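Local coordinates for hydrazine synthase subunit alpha (Candidatus Kuenenia stuttgartiensis, PDB 5C2V), which forms hydrazine from hydroxylamine and ammonia, the second half-reaction of the hydrazine synthase complex, and carries two c-type hemes, at residues D[404-409]-D[415-420]; D[204-209]-D[217-222]; D[649-654]-D[684-689]; D[660-663]-D[669-672]. One frame throughout, in Å; residues are numbered along the deposited sequence.

Interaction 1. Residues D[404-409]-D[415-420]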
loop_
_atom_site.group_PDB
_atom_site.type_symbol
_atom_site.label_atom_id
_atom_site.label_comp_id
_atom_site.label_asym_id
_atom_site.label_seq_id
_atom_site.Cartn_x
_atom_site.Cartn_y
_atom_site.Cartn_z
ATOM N N LYS D 404 -22.157 -34.601 -3.084
ATOM C CA LYS D 404 -20.974 -35.289 -2.568
ATOM C C LYS D 404 -20.715 -36.626 -3.260
ATOM O O LYS D 404 -21.600 -37.479 -3.338
ATOM C CB LYS D 404 -21.121 -35.503 -1.058
ATOM C CG LYS D 404 -20.338 -36.682 -0.499
ATOM C CD LYS D 404 -20.854 -37.068 0.881
ATOM C CE LYS D 404 -20.198 -38.343 1.388
ATOM N NZ LYS D 404 -20.778 -38.789 2.686
ATOM N N ASN D 405 -19.498 -36.770 -3.786
ATOM C CA ASN D 405 -19.040 -37.986 -4.465
ATOM C C ASN D 405 -19.783 -38.277 -5.771
ATOM O O ASN D 405 -19.464 -39.239 -6.471
ATOM C CB ASN D 405 -19.140 -39.194 -3.530
ATOM C CG ASN D 405 -18.258 -39.056 -2.307
ATOM O OD1 ASN D 405 -18.641 -39.443 -1.205
ATOM N ND2 ASN D 405 -17.071 -38.492 -2.496
ATOM N N PHE D 406 -20.768 -37.447 -6.093
ATOM C CA PHE D 406 -21.652 -37.702 -7.223
ATOM C C PHE D 406 -21.405 -36.793 -8.426
ATOM O O PHE D 406 -21.574 -35.576 -8.342
ATOM C CB PHE D 406 -23.105 -37.561 -6.778
ATOM C CG PHE D 406 -23.787 -38.866 -6.503
ATOM C CD1 PHE D 406 -24.487 -39.520 -7.502
ATOM C CD2 PHE D 406 -23.735 -39.438 -5.244
ATOM C CE1 PHE D 406 -25.120 -40.721 -7.252
ATOM C CE2 PHE D 406 -24.365 -40.638 -4.986
ATOM C CZ PHE D 406 -25.059 -41.281 -5.993
ATOM N N GLY D 407 -21.011 -37.394 -9.543
ATOM C CA GLY D 407 -20.886 -36.670 -10.796
ATOM C C GLY D 407 -22.045 -36.988 -11.721
ATOM O O GLY D 407 -22.844 -37.874 -11.432
ATOM N N VAL D 408 -22.151 -36.262 -12.830
ATOM C CA VAL D 408 -23.157 -36.568 -13.845
ATOM C C VAL D 408 -22.508 -36.592 -15.224
ATOM O O VAL D 408 -21.929 -35.597 -15.657
ATOM C CB VAL D 408 -24.318 -35.551 -13.842
ATOM C CG1 VAL D 408 -25.354 -35.928 -14.887
ATOM C CG2 VAL D 408 -24.958 -35.469 -12.463
ATOM N N THR D 409 -22.614 -37.730 -15.907
ATOM C CA THR D 409 -21.948 -37.934 -17.193
ATOM C C THR D 409 -22.336 -36.876 -18.220
ATOM O O THR D 409 -23.465 -36.394 -18.232
ATOM C CB THR D 409 -22.262 -39.328 -17.775
ATOM O OG1 THR D 409 -23.679 -39.472 -17.941
ATOM C CG2 THR D 409 -21.749 -40.421 -16.852
ATOM N N PRO D 415 -26.303 -39.704 -13.403
ATOM C CA PRO D 415 -25.622 -39.560 -12.110
ATOM C C PRO D 415 -24.828 -40.806 -11.721
ATOM O O PRO D 415 -25.267 -41.923 -11.989
ATOM C CB PRO D 415 -26.775 -39.329 -11.131
ATOM C CG PRO D 415 -27.864 -38.750 -11.960
ATOM C CD PRO D 415 -27.744 -39.411 -13.303
ATOM N N PHE D 416 -23.668 -40.608 -11.102
ATOM C CA PHE D 416 -22.833 -41.720 -10.665
ATOM C C PHE D 416 -22.042 -41.375 -9.405
ATOM O O PHE D 416 -21.577 -40.245 -9.236
ATOM C CB PHE D 416 -21.878 -42.148 -11.786
ATOM C CG PHE D 416 -20.965 -41.053 -12.267
ATOM C CD1 PHE D 416 -21.369 -40.186 -13.270
ATOM C CD2 PHE D 416 -19.698 -40.897 -11.727
ATOM C CE1 PHE D 416 -20.530 -39.181 -13.719
ATOM C CE2 PHE D 416 -18.855 -39.895 -12.171
ATOM C CZ PHE D 416 -19.272 -39.036 -13.168
ATOM N N ASP D 417 -21.896 -42.364 -8.528
ATOM C CA ASP D 417 -21.118 -42.216 -7.305
ATOM C C ASP D 417 -19.704 -42.739 -7.530
ATOM O O ASP D 417 -19.508 -43.926 -7.788
ATOM C CB ASP D 417 -21.788 -42.960 -6.147
ATOM C CG ASP D 417 -21.114 -42.695 -4.814
ATOM O OD1 ASP D 417 -20.028 -43.260 -4.568
ATOM O OD2 ASP D 417 -21.676 -41.928 -4.005
ATOM N N GLN D 418 -18.722 -41.851 -7.429
ATOM C CA GLN D 418 -17.340 -42.204 -7.729
ATOM C C GLN D 418 -16.722 -43.102 -6.661
ATOM O O GLN D 418 -15.815 -43.882 -6.948
ATOM C CB GLN D 418 -16.494 -40.939 -7.895
ATOM C CG GLN D 418 -17.015 -39.980 -8.952
ATOM C CD GLN D 418 -16.111 -38.777 -9.143
ATOM O OE1 GLN D 418 -16.365 -37.703 -8.597
ATOM N NE2 GLN D 418 -15.054 -38.950 -9.927
ATOM N N VAL D 419 -17.219 -42.996 -5.433
ATOM C CA VAL D 419 -16.622 -43.707 -4.309
ATOM C C VAL D 419 -17.300 -45.044 -4.016
ATOM O O VAL D 419 -16.690 -46.102 -4.163
ATOM C CB VAL D 419 -16.654 -42.850 -3.030
ATOM C CG1 VAL D 419 -16.012 -43.599 -1.872
ATOM C CG2 VAL D 419 -15.948 -41.527 -3.268
ATOM N N LYS D 420 -18.561 -44.986 -3.597
ATOM C CA LYS D 420 -19.289 -46.178 -3.170
ATOM C C LYS D 420 -19.486 -47.180 -4.305
ATOM O O LYS D 420 -19.442 -48.391 -4.088
ATOM C CB LYS D 420 -20.647 -45.786 -2.584
ATOM C CG LYS D 420 -20.567 -44.762 -1.464
ATOM C CD LYS D 420 -21.942 -44.467 -0.886
ATOM C CE LYS D 420 -21.880 -43.345 0.138
ATOM N NZ LYS D 420 -21.452 -42.057 -0.476
#
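F406 and D417 face each other as a non-hydrogen-bonded pair of an antiparallel hairpin. The D417 CB lies over one face of the F406 ring, 3.9 Å from its centroid, a CH-pi contact. The carboxylate stands nearly upright on the ring, the two planes 83° apart. P415 CB meets the edge of the same ring at CD1, 4.3 Å away. V408 follows on this side, with CG2 beside P415.

F416 lies on the other side of the sheet. Its CG sits between the backbone N and the carbonyl carbon (chi1 59°), which folds the ring back over G407. G407 CA is then 4.0 Å from the F416 ring centroid, again over a face. T409 CG2 reaches F416 CE1 at 3.6 Å.

The backbone holds these groups in register. G407 and F416 exchange two N-H...O bonds. Q418 N gives a nearly straight third bond to N405 O (2.9 Å, 174°).

Further out, D417 OD2 forms a salt bridge with K420 NZ at 3.5 Å. F416 also stacks on H587 and meets Y551 edge-to-face, while F406 meets the ring of H204.

A phenylalanine thus packs on each face of the hairpin. The D417 carboxylate has a dual part: its CB carries the ring contact, and its charge probably offsets that of K420, which has K404 NZ close by.

Interaction 2. Residues D[204-209]-D[217-222]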
loop_
_atom_site.group_PDB
_atom_site.type_symbol
_atom_site.label_atom_id
_atom_site.label_comp_id
_atom_site.label_asym_id
_atom_site.label_seq_id
_atom_site.Cartn_x
_atom_site.Cartn_y
_atom_site.Cartn_z
ATOM N N HIS D 204 -31.133 -38.207 -9.693
ATOM C CA HIS D 204 -30.742 -38.850 -8.443
ATOM C C HIS D 204 -30.902 -37.864 -7.291
ATOM O O HIS D 204 -30.713 -36.662 -7.471
ATOM C CB HIS D 204 -29.298 -39.353 -8.520
ATOM C CG HIS D 204 -28.915 -40.281 -7.407
ATOM N ND1 HIS D 204 -28.770 -39.861 -6.102
ATOM C CD2 HIS D 204 -28.636 -41.606 -7.409
ATOM C CE1 HIS D 204 -28.425 -40.889 -5.347
ATOM N NE2 HIS D 204 -28.337 -41.960 -6.115
ATOM N N VAL D 205 -31.248 -38.370 -6.111
ATOM C CA VAL D 205 -31.390 -37.516 -4.937
ATOM C C VAL D 205 -30.049 -36.890 -4.569
ATOM O O VAL D 205 -28.991 -37.435 -4.887
ATOM C CB VAL D 205 -31.941 -38.291 -3.723
ATOM C CG1 VAL D 205 -33.371 -38.740 -3.981
ATOM C CG2 VAL D 205 -31.047 -39.478 -3.395
ATOM N N LEU D 206 -30.104 -35.740 -3.906
ATOM C CA LEU D 206 -28.902 -34.999 -3.544
ATOM C C LEU D 206 -28.023 -35.782 -2.576
ATOM O O LEU D 206 -28.506 -36.329 -1.584
ATOM C CB LEU D 206 -29.276 -33.648 -2.932
ATOM C CG LEU D 206 -28.131 -32.685 -2.610
ATOM C CD1 LEU D 206 -27.322 -32.370 -3.857
ATOM C CD2 LEU D 206 -28.664 -31.408 -1.980
ATOM N N SER D 207 -26.730 -35.844 -2.879
ATOM C CA SER D 207 -25.763 -36.445 -1.974
ATOM C C SER D 207 -25.063 -35.338 -1.196
ATOM O O SER D 207 -24.785 -34.267 -1.736
ATOM C CB SER D 207 -24.753 -37.302 -2.733
ATOM O OG SER D 207 -23.900 -37.994 -1.837
ATOM N N GLY D 208 -24.788 -35.604 0.074
ATOM C CA GLY D 208 -24.419 -34.560 1.009
ATOM C C GLY D 208 -24.813 -35.036 2.388
ATOM O O GLY D 208 -24.793 -36.237 2.662
ATOM N N ILE D 209 -25.127 -34.101 3.276
ATOM C CA ILE D 209 -25.709 -34.471 4.560
ATOM C C ILE D 209 -27.235 -34.479 4.455
ATOM O O ILE D 209 -27.842 -33.503 4.009
ATOM C CB ILE D 209 -25.263 -33.519 5.681
ATOM C CG1 ILE D 209 -23.737 -33.443 5.734
ATOM C CG2 ILE D 209 -25.824 -33.972 7.022
ATOM C CD1 ILE D 209 -23.208 -32.387 6.679
ATOM N N THR D 217 -32.297 -31.841 2.365
ATOM C CA THR D 217 -30.942 -32.340 2.118
ATOM C C THR D 217 -29.975 -31.191 1.833
ATOM O O THR D 217 -30.335 -30.234 1.157
ATOM C CB THR D 217 -30.913 -33.336 0.938
ATOM O OG1 THR D 217 -31.898 -34.356 1.146
ATOM C CG2 THR D 217 -29.541 -33.987 0.811
ATOM N N ILE D 218 -28.752 -31.277 2.353
ATOM C CA ILE D 218 -27.774 -30.216 2.116
ATOM C C ILE D 218 -26.499 -30.707 1.431
ATOM O O ILE D 218 -26.031 -31.826 1.669
ATOM C CB ILE D 218 -27.377 -29.504 3.428
ATOM C CG1 ILE D 218 -26.886 -30.514 4.467
ATOM C CG2 ILE D 218 -28.545 -28.705 3.975
ATOM C CD1 ILE D 218 -26.413 -29.879 5.756
ATOM N N ASP D 219 -25.952 -29.845 0.577
ATOM C CA ASP D 219 -24.698 -30.103 -0.123
ATOM C C ASP D 219 -23.800 -28.869 -0.049
ATOM O O ASP D 219 -24.281 -27.742 -0.171
ATOM C CB ASP D 219 -24.964 -30.488 -1.580
ATOM C CG ASP D 219 -23.689 -30.708 -2.371
ATOM O OD1 ASP D 219 -22.755 -31.340 -1.834
ATOM O OD2 ASP D 219 -23.621 -30.246 -3.529
ATOM N N GLN D 220 -22.501 -29.077 0.144
ATOM C CA GLN D 220 -21.567 -27.962 0.295
ATOM C C GLN D 220 -20.943 -27.568 -1.040
ATOM O O GLN D 220 -20.154 -28.321 -1.612
ATOM C CB GLN D 220 -20.470 -28.322 1.299
ATOM C CG GLN D 220 -19.484 -27.201 1.575
ATOM C CD GLN D 220 -18.407 -27.605 2.559
ATOM O OE1 GLN D 220 -18.462 -28.684 3.151
ATOM N NE2 GLN D 220 -17.417 -26.739 2.741
ATOM N N ILE D 221 -21.304 -26.389 -1.535
ATOM C CA ILE D 221 -20.840 -25.937 -2.843
ATOM C C ILE D 221 -19.562 -25.085 -2.833
ATOM O O ILE D 221 -18.960 -24.868 -3.884
ATOM C CB ILE D 221 -21.940 -25.131 -3.555
ATOM C CG1 ILE D 221 -22.249 -23.851 -2.771
ATOM C CG2 ILE D 221 -23.191 -25.979 -3.716
ATOM C CD1 ILE D 221 -23.354 -23.017 -3.376
ATOM N N THR D 222 -19.142 -24.614 -1.661
ATOM C CA THR D 222 -17.944 -23.772 -1.562
ATOM C C THR D 222 -17.017 -24.264 -0.457
ATOM O O THR D 222 -17.443 -24.471 0.671
ATOM C CB THR D 222 -18.291 -22.291 -1.298
ATOM O OG1 THR D 222 -18.962 -22.168 -0.037
ATOM C CG2 THR D 222 -19.175 -21.735 -2.406
#
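D219 is gripped at OD2 by two arginines, R189 through NE and R549 through NH2, while its CB rests 3.8 Å from L206 CD1. The L206 and D219 side chains cross at about a right angle, with the leucine against the CB of the aspartate. L206 CG is anti to the backbone N (chi1 -175°). This sends the leucine branches across to D219 and to T217. The methyl T217 CG2 lies 3.8 Å from L206 CB, the two side chains running past each other in opposite senses.

One hydrogen-bonded antiparallel bridge joins the backbones. I218 N gives I209 O an almost straight bond (2.9 Å, 174°). The return bond, I209 N to I218 O, is weak, with an N-H...O angle of 129°. I218 O also receives a CA-H contact from G208, 3.2 Å from G208 CA. Beside the bridge, the I209 and I218 side chains lie side by side and point the same way, with I209 CB 3.6 Å from I218 CG1.

The S207 side chain leaves the backbone away from 217-222, and its OG bonds to K404 O. The 204-209 segment runs from helix 196-201 into strand 209-211, and L206 touches I198 of that helix. Strand 216-220 pairs with strand 209-211 and with strand 186-191, whose L190 lies beside I218.

Interaction 3. Residues D[649-654]-D[684-689]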
loop_
_atom_site.group_PDB
_atom_site.type_symbol
_atom_site.label_atom_id
_atom_site.label_comp_id
_atom_site.label_asym_id
_atom_site.label_seq_id
_atom_site.Cartn_x
_atom_site.Cartn_y
_atom_site.Cartn_z
ATOM N N ASP D 649 10.886 -33.838 9.426
ATOM C CA ASP D 649 11.641 -33.892 8.177
ATOM C C ASP D 649 12.908 -33.032 8.183
ATOM O O ASP D 649 14.016 -33.552 8.054
ATOM C CB ASP D 649 10.739 -33.480 7.009
ATOM C CG ASP D 649 9.533 -34.390 6.853
ATOM O OD1 ASP D 649 9.679 -35.612 7.066
ATOM O OD2 ASP D 649 8.437 -33.887 6.526
ATOM N N ILE D 650 12.738 -31.720 8.322
ATOM C CA ILE D 650 13.844 -30.770 8.188
ATOM C C ILE D 650 14.846 -30.799 9.348
ATOM O O ILE D 650 16.064 -30.856 9.130
ATOM C CB ILE D 650 13.311 -29.330 8.050
ATOM C CG1 ILE D 650 12.299 -29.241 6.903
ATOM C CG2 ILE D 650 14.456 -28.351 7.838
ATOM C CD1 ILE D 650 12.836 -29.724 5.574
ATOM N N GLN D 651 14.331 -30.747 10.574
ATOM C CA GLN D 651 15.178 -30.669 11.765
ATOM C C GLN D 651 16.234 -31.780 11.873
ATOM O O GLN D 651 17.373 -31.491 12.228
ATOM C CB GLN D 651 14.314 -30.662 13.033
ATOM C CG GLN D 651 15.116 -30.543 14.324
ATOM C CD GLN D 651 15.634 -29.137 14.567
ATOM O OE1 GLN D 651 14.867 -28.174 14.582
ATOM N NE2 GLN D 651 16.943 -29.013 14.758
ATOM N N PRO D 652 15.872 -33.047 11.581
ATOM C CA PRO D 652 16.934 -34.063 11.628
ATOM C C PRO D 652 18.040 -33.814 10.601
ATOM O O PRO D 652 19.212 -34.074 10.886
ATOM C CB PRO D 652 16.189 -35.364 11.317
ATOM C CG PRO D 652 14.789 -35.100 11.738
ATOM C CD PRO D 652 14.547 -33.665 11.391
ATOM N N ILE D 653 17.666 -33.316 9.426
ATOM C CA ILE D 653 18.642 -32.953 8.404
ATOM C C ILE D 653 19.562 -31.861 8.934
ATOM O O ILE D 653 20.780 -31.910 8.740
ATOM C CB ILE D 653 17.965 -32.464 7.107
ATOM C CG1 ILE D 653 16.981 -33.510 6.585
ATOM C CG2 ILE D 653 19.009 -32.139 6.049
ATOM C CD1 ILE D 653 16.242 -33.077 5.336
ATOM N N LEU D 654 18.972 -30.879 9.611
ATOM C CA LEU D 654 19.749 -29.792 10.200
ATOM C C LEU D 654 20.702 -30.296 11.283
ATOM O O LEU D 654 21.840 -29.843 11.381
ATOM C CB LEU D 654 18.822 -28.721 10.776
ATOM C CG LEU D 654 17.959 -27.969 9.762
ATOM C CD1 LEU D 654 17.146 -26.885 10.449
ATOM C CD2 LEU D 654 18.824 -27.382 8.658
ATOM N N ALA D 684 7.419 -22.457 21.749
ATOM C CA ALA D 684 6.707 -23.098 20.649
ATOM C C ALA D 684 7.646 -23.964 19.826
ATOM O O ALA D 684 7.472 -25.180 19.737
ATOM C CB ALA D 684 6.041 -22.054 19.765
ATOM N N TYR D 685 8.649 -23.318 19.236
ATOM C CA TYR D 685 9.547 -23.953 18.282
ATOM C C TYR D 685 10.961 -24.111 18.825
ATOM O O TYR D 685 11.268 -23.657 19.926
ATOM C CB TYR D 685 9.591 -23.134 16.991
ATOM C CG TYR D 685 8.269 -22.503 16.652
ATOM C CD1 TYR D 685 7.249 -23.269 16.119
ATOM C CD2 TYR D 685 8.047 -21.138 16.828
ATOM C CE1 TYR D 685 6.037 -22.715 15.799
ATOM C CE2 TYR D 685 6.833 -20.573 16.502
ATOM C CZ TYR D 685 5.834 -21.368 15.988
ATOM O OH TYR D 685 4.622 -20.814 15.660
ATOM N N SER D 686 11.824 -24.736 18.032
ATOM C CA SER D 686 13.202 -24.975 18.436
ATOM C C SER D 686 14.100 -23.795 18.078
ATOM O O SER D 686 13.630 -22.763 17.596
ATOM C CB SER D 686 13.736 -26.256 17.793
ATOM O OG SER D 686 13.711 -26.171 16.379
ATOM N N ARG D 687 15.397 -23.960 18.316
ATOM C CA ARG D 687 16.372 -22.912 18.038
ATOM C C ARG D 687 16.538 -22.679 16.539
ATOM O O ARG D 687 16.588 -21.536 16.080
ATOM C CB ARG D 687 17.722 -23.263 18.668
ATOM C CG ARG D 687 18.843 -22.299 18.316
ATOM C CD ARG D 687 18.501 -20.881 18.739
ATOM N NE ARG D 687 18.354 -20.764 20.186
ATOM C CZ ARG D 687 17.845 -19.701 20.799
ATOM N NH1 ARG D 687 17.428 -18.661 20.089
ATOM N NH2 ARG D 687 17.751 -19.677 22.121
ATOM N N ALA D 688 16.626 -23.769 15.781
ATOM C CA ALA D 688 16.836 -23.689 14.339
ATOM C C ALA D 688 15.673 -22.993 13.637
ATOM O O ALA D 688 15.880 -22.175 12.739
ATOM C CB ALA D 688 17.048 -25.079 13.761
ATOM N N TYR D 689 14.452 -23.315 14.054
ATOM C CA TYR D 689 13.265 -22.713 13.459
ATOM C C TYR D 689 13.200 -21.222 13.766
ATOM O O TYR D 689 12.910 -20.412 12.886
ATOM C CB TYR D 689 11.994 -23.407 13.956
ATOM C CG TYR D 689 10.741 -22.962 13.235
ATOM C CD1 TYR D 689 9.962 -21.920 13.725
ATOM C CD2 TYR D 689 10.338 -23.581 12.059
ATOM C CE1 TYR D 689 8.818 -21.509 13.067
ATOM C CE2 TYR D 689 9.195 -23.178 11.394
ATOM C CZ TYR D 689 8.440 -22.143 11.901
ATOM O OH TYR D 689 7.302 -21.740 11.240
#
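Two helices of the cytochrome c domain meet here: helix 646-657 through Q651 and L654, and the N-terminal end of helix 687-692 through its N-cap S686 and A688. The polar link is a hydrogen bond from S686 OG to Q651 OE1, 2.9 Å long. The hydroxyl does not lie in the plane of the amide: it is tilted 35° from the carbonyl plane, with a C=O...O angle of 142°.

Q651 reaches it with a bent side chain. CG leaves anti to the backbone N, and the chain then turns at chi2 (75°), which carries the amide over to S686. The other end of the amide is held as well, because Q651 NE2 bonds to D655 OD1, one turn further along its own helix. Both ends fix the rotation of the group.

The apolar part lies alongside. A688 CB is 3.8 Å from L654 CD1 and 3.9 Å from Q651 OE1, so the methyl touches both the leucine and the amide.

The glutamine is thus joined directly to the residue capping the start of helix 687-692. Helix 646-657 leads into the covalent attachment site of the bis-histidine heme. The L654 side chain comes within about 4 Å of that of C658, and about 5 Å of the heme, nearest atoms in each case.

All four touching residues are buried. F646 packs against Q651, L654 and S686, and W760 of helix 751-762 touches both I650 and Y689.

Interaction 4. Residues D[660-663]-D[669-672]. With HEC (heme c), chain B.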
loop_
_atom_site.group_PDB
_atom_site.type_symbol
_atom_site.label_atom_id
_atom_site.label_comp_id
_atom_site.label_asym_id
_atom_site.label_seq_id
_atom_site.Cartn_x
_atom_site.Cartn_y
_atom_site.Cartn_z
ATOM N N MET D 660 26.730 -28.831 13.507
ATOM C CA MET D 660 28.131 -28.952 13.897
ATOM C C MET D 660 28.886 -27.621 13.793
ATOM O O MET D 660 29.593 -27.236 14.725
ATOM C CB MET D 660 28.828 -30.030 13.054
ATOM C CG MET D 660 28.804 -29.797 11.549
ATOM S SD MET D 660 29.471 -31.179 10.603
ATOM C CE MET D 660 28.231 -32.432 10.921
ATOM N N CYS D 661 28.742 -26.923 12.670
ATOM C CA CYS D 661 29.425 -25.647 12.486
ATOM C C CYS D 661 28.563 -24.440 12.841
ATOM O O CYS D 661 29.056 -23.313 12.869
ATOM C CB CYS D 661 29.913 -25.507 11.043
ATOM S SG CYS D 661 31.158 -26.710 10.537
ATOM N N HIS D 662 27.284 -24.665 13.121
ATOM C CA HIS D 662 26.421 -23.548 13.479
ATOM C C HIS D 662 25.958 -23.633 14.926
ATOM O O HIS D 662 25.102 -24.443 15.286
ATOM C CB HIS D 662 25.221 -23.470 12.531
ATOM C CG HIS D 662 25.575 -23.003 11.155
ATOM N ND1 HIS D 662 25.311 -21.725 10.711
ATOM C CD2 HIS D 662 26.183 -23.640 10.125
ATOM C CE1 HIS D 662 25.738 -21.597 9.465
ATOM N NE2 HIS D 662 26.270 -22.744 9.089
ATOM N N ASP D 663 26.538 -22.759 15.736
ATOM C CA ASP D 663 26.191 -22.601 17.138
ATOM C C ASP D 663 25.975 -21.114 17.368
ATOM O O ASP D 663 25.914 -20.347 16.407
ATOM C CB ASP D 663 27.283 -23.163 18.054
ATOM C CG ASP D 663 28.619 -22.470 17.871
ATOM O OD1 ASP D 663 28.864 -21.917 16.779
ATOM O OD2 ASP D 663 29.429 -22.485 18.822
ATOM N N ASN D 669 21.862 -19.947 14.161
ATOM C CA ASN D 669 22.142 -20.968 15.160
ATOM C C ASN D 669 21.204 -22.149 14.968
ATOM O O ASN D 669 20.011 -22.073 15.266
ATOM C CB ASN D 669 22.004 -20.384 16.569
ATOM C CG ASN D 669 22.333 -21.387 17.657
ATOM O OD1 ASN D 669 22.951 -22.421 17.402
ATOM N ND2 ASN D 669 21.925 -21.081 18.883
ATOM N N LEU D 670 21.763 -23.243 14.463
ATOM C CA LEU D 670 20.989 -24.425 14.104
ATOM C C LEU D 670 21.057 -25.537 15.150
ATOM O O LEU D 670 20.453 -26.595 14.977
ATOM C CB LEU D 670 21.448 -24.942 12.741
ATOM C CG LEU D 670 21.384 -23.876 11.643
ATOM C CD1 LEU D 670 21.827 -24.429 10.299
ATOM C CD2 LEU D 670 19.984 -23.284 11.550
ATOM N N GLY D 671 21.802 -25.303 16.224
ATOM C CA GLY D 671 21.984 -26.311 17.252
ATOM C C GLY D 671 20.844 -26.354 18.252
ATOM O O GLY D 671 19.883 -25.594 18.142
ATOM N N GLY D 672 20.947 -27.253 19.225
ATOM C CA GLY D 672 19.960 -27.342 20.286
ATOM C C GLY D 672 18.914 -28.420 20.076
ATOM O O GLY D 672 18.132 -28.719 20.980
HETATM FE FE HEC B . 26.864 -22.812 7.061
HETATM C CHA HEC B . 27.391 -19.451 6.611
HETATM C CHB HEC B . 23.528 -22.392 6.373
HETATM C CHC HEC B . 26.339 -26.215 7.396
HETATM C CHD HEC B . 30.141 -23.267 8.001
HETATM N NA HEC B . 25.673 -21.216 6.621
HETATM C C1A HEC B . 26.112 -19.923 6.407
HETATM C C2A HEC B . 24.987 -19.146 5.929
HETATM C C3A HEC B . 23.923 -19.952 5.862
HETATM C C4A HEC B . 24.330 -21.274 6.296
HETATM C CMA HEC B . 22.506 -19.546 5.401
HETATM C CAA HEC B . 25.014 -17.647 5.558
HETATM C CBA HEC B . 24.721 -16.806 6.797
HETATM C CGA HEC B . 24.604 -15.355 6.405
HETATM O O1A HEC B . 23.922 -14.587 7.133
HETATM O O2A HEC B . 25.183 -14.968 5.358
HETATM N NB HEC B . 25.226 -24.064 6.969
HETATM C C1B HEC B . 23.963 -23.689 6.553
HETATM C C2B HEC B . 23.187 -24.895 6.339
HETATM C C3B HEC B . 23.962 -25.947 6.631
HETATM C C4B HEC B . 25.261 -25.445 7.024
HETATM C CMB HEC B . 21.713 -24.941 5.879
HETATM C CAB HEC B . 23.581 -27.443 6.553
HETATM C CBB HEC B . 23.462 -27.882 5.076
HETATM N NC HEC B . 28.020 -24.436 7.593
HETATM C C1C HEC B . 27.604 -25.751 7.674
HETATM C C2C HEC B . 28.756 -26.574 7.980
HETATM C C3C HEC B . 29.773 -25.751 8.268
HETATM C C4C HEC B . 29.353 -24.397 7.950
HETATM C CMC HEC B . 28.673 -28.081 8.314
HETATM C CAC HEC B . 31.195 -26.164 8.723
HETATM C CBC HEC B . 31.920 -26.970 7.622
HETATM N ND HEC B . 28.515 -21.535 7.286
HETATM C C1D HEC B . 29.783 -21.979 7.656
HETATM C C2D HEC B . 30.690 -20.855 7.623
HETATM C C3D HEC B . 29.854 -19.647 7.180
HETATM C C4D HEC B . 28.506 -20.168 7.001
HETATM C CMD HEC B . 32.199 -20.872 7.955
HETATM C CAD HEC B . 30.405 -18.206 7.014
HETATM C CBD HEC B . 29.830 -17.428 5.829
HETATM C CGD HEC B . 29.997 -18.170 4.528
HETATM O O1D HEC B . 29.236 -17.867 3.574
HETATM O O2D HEC B . 30.883 -19.057 4.438
#
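H662 and L670 both turn CG anti to their carbonyl carbon (chi1 -72° and -55°), and their side chains run side by side in the same direction. H662 CB is 4.0 Å from L670 CG. L670 CD1 then lies over one face of the imidazole, 4.1 Å from H662 CG and offset toward the rim.

The imidazole points at the heme. H662 NE2 binds the iron at 2.1 Å, and H745 supplies the other axial nitrogen. C661 SG is bonded to the heme carbon CAC, 1.9 Å away. With C658, the other covalent attachment, these residues form the CXXCH motif of a c-type cytochrome. M660, within the motif, sets its CG 3.7 Å from the heme methyl CMC.

The 669-672 loop lies beside this motif. N669 OD1 is 3.3 Å from D663 CA, and it also accepts a weak hydrogen bond from G671 N within its own segment. No hydrogen bond crosses between the two segments.

Just before N669, P668 O accepts a bond from H662 ND1. Together with the iron bond, this probably sets the rotation of the ring. It would probably also make the imidazole a stronger donor to the iron, as in other c-type hemes. Leucine packing and a carbonyl acceptor position the histidine, while the adjacent thioether anchors the heme, consistent with a coordinatively saturated heme suited to electron transfer.

Overall arrangement
The four contacts form two clusters, with centres 43 to 53 Å apart between them. Interactions 1 and 2 touch through K404, F406, H204 and S207. Both are partly buried beta pairings away from the annotated sites. The first is a hairpin with three backbone bonds, the second a short bridge flanked by a charged aspartate. Interactions 3 and 4 also touch, as R687 packs on N669 and G671. Both belong to the cytochrome c domain. Interaction 3 is fully buried and joins helices through side chains. Interaction 4 is a partly buried packing of two loops with no hydrogen bond across it; its 660-663 side carries the iron and thioether bonds.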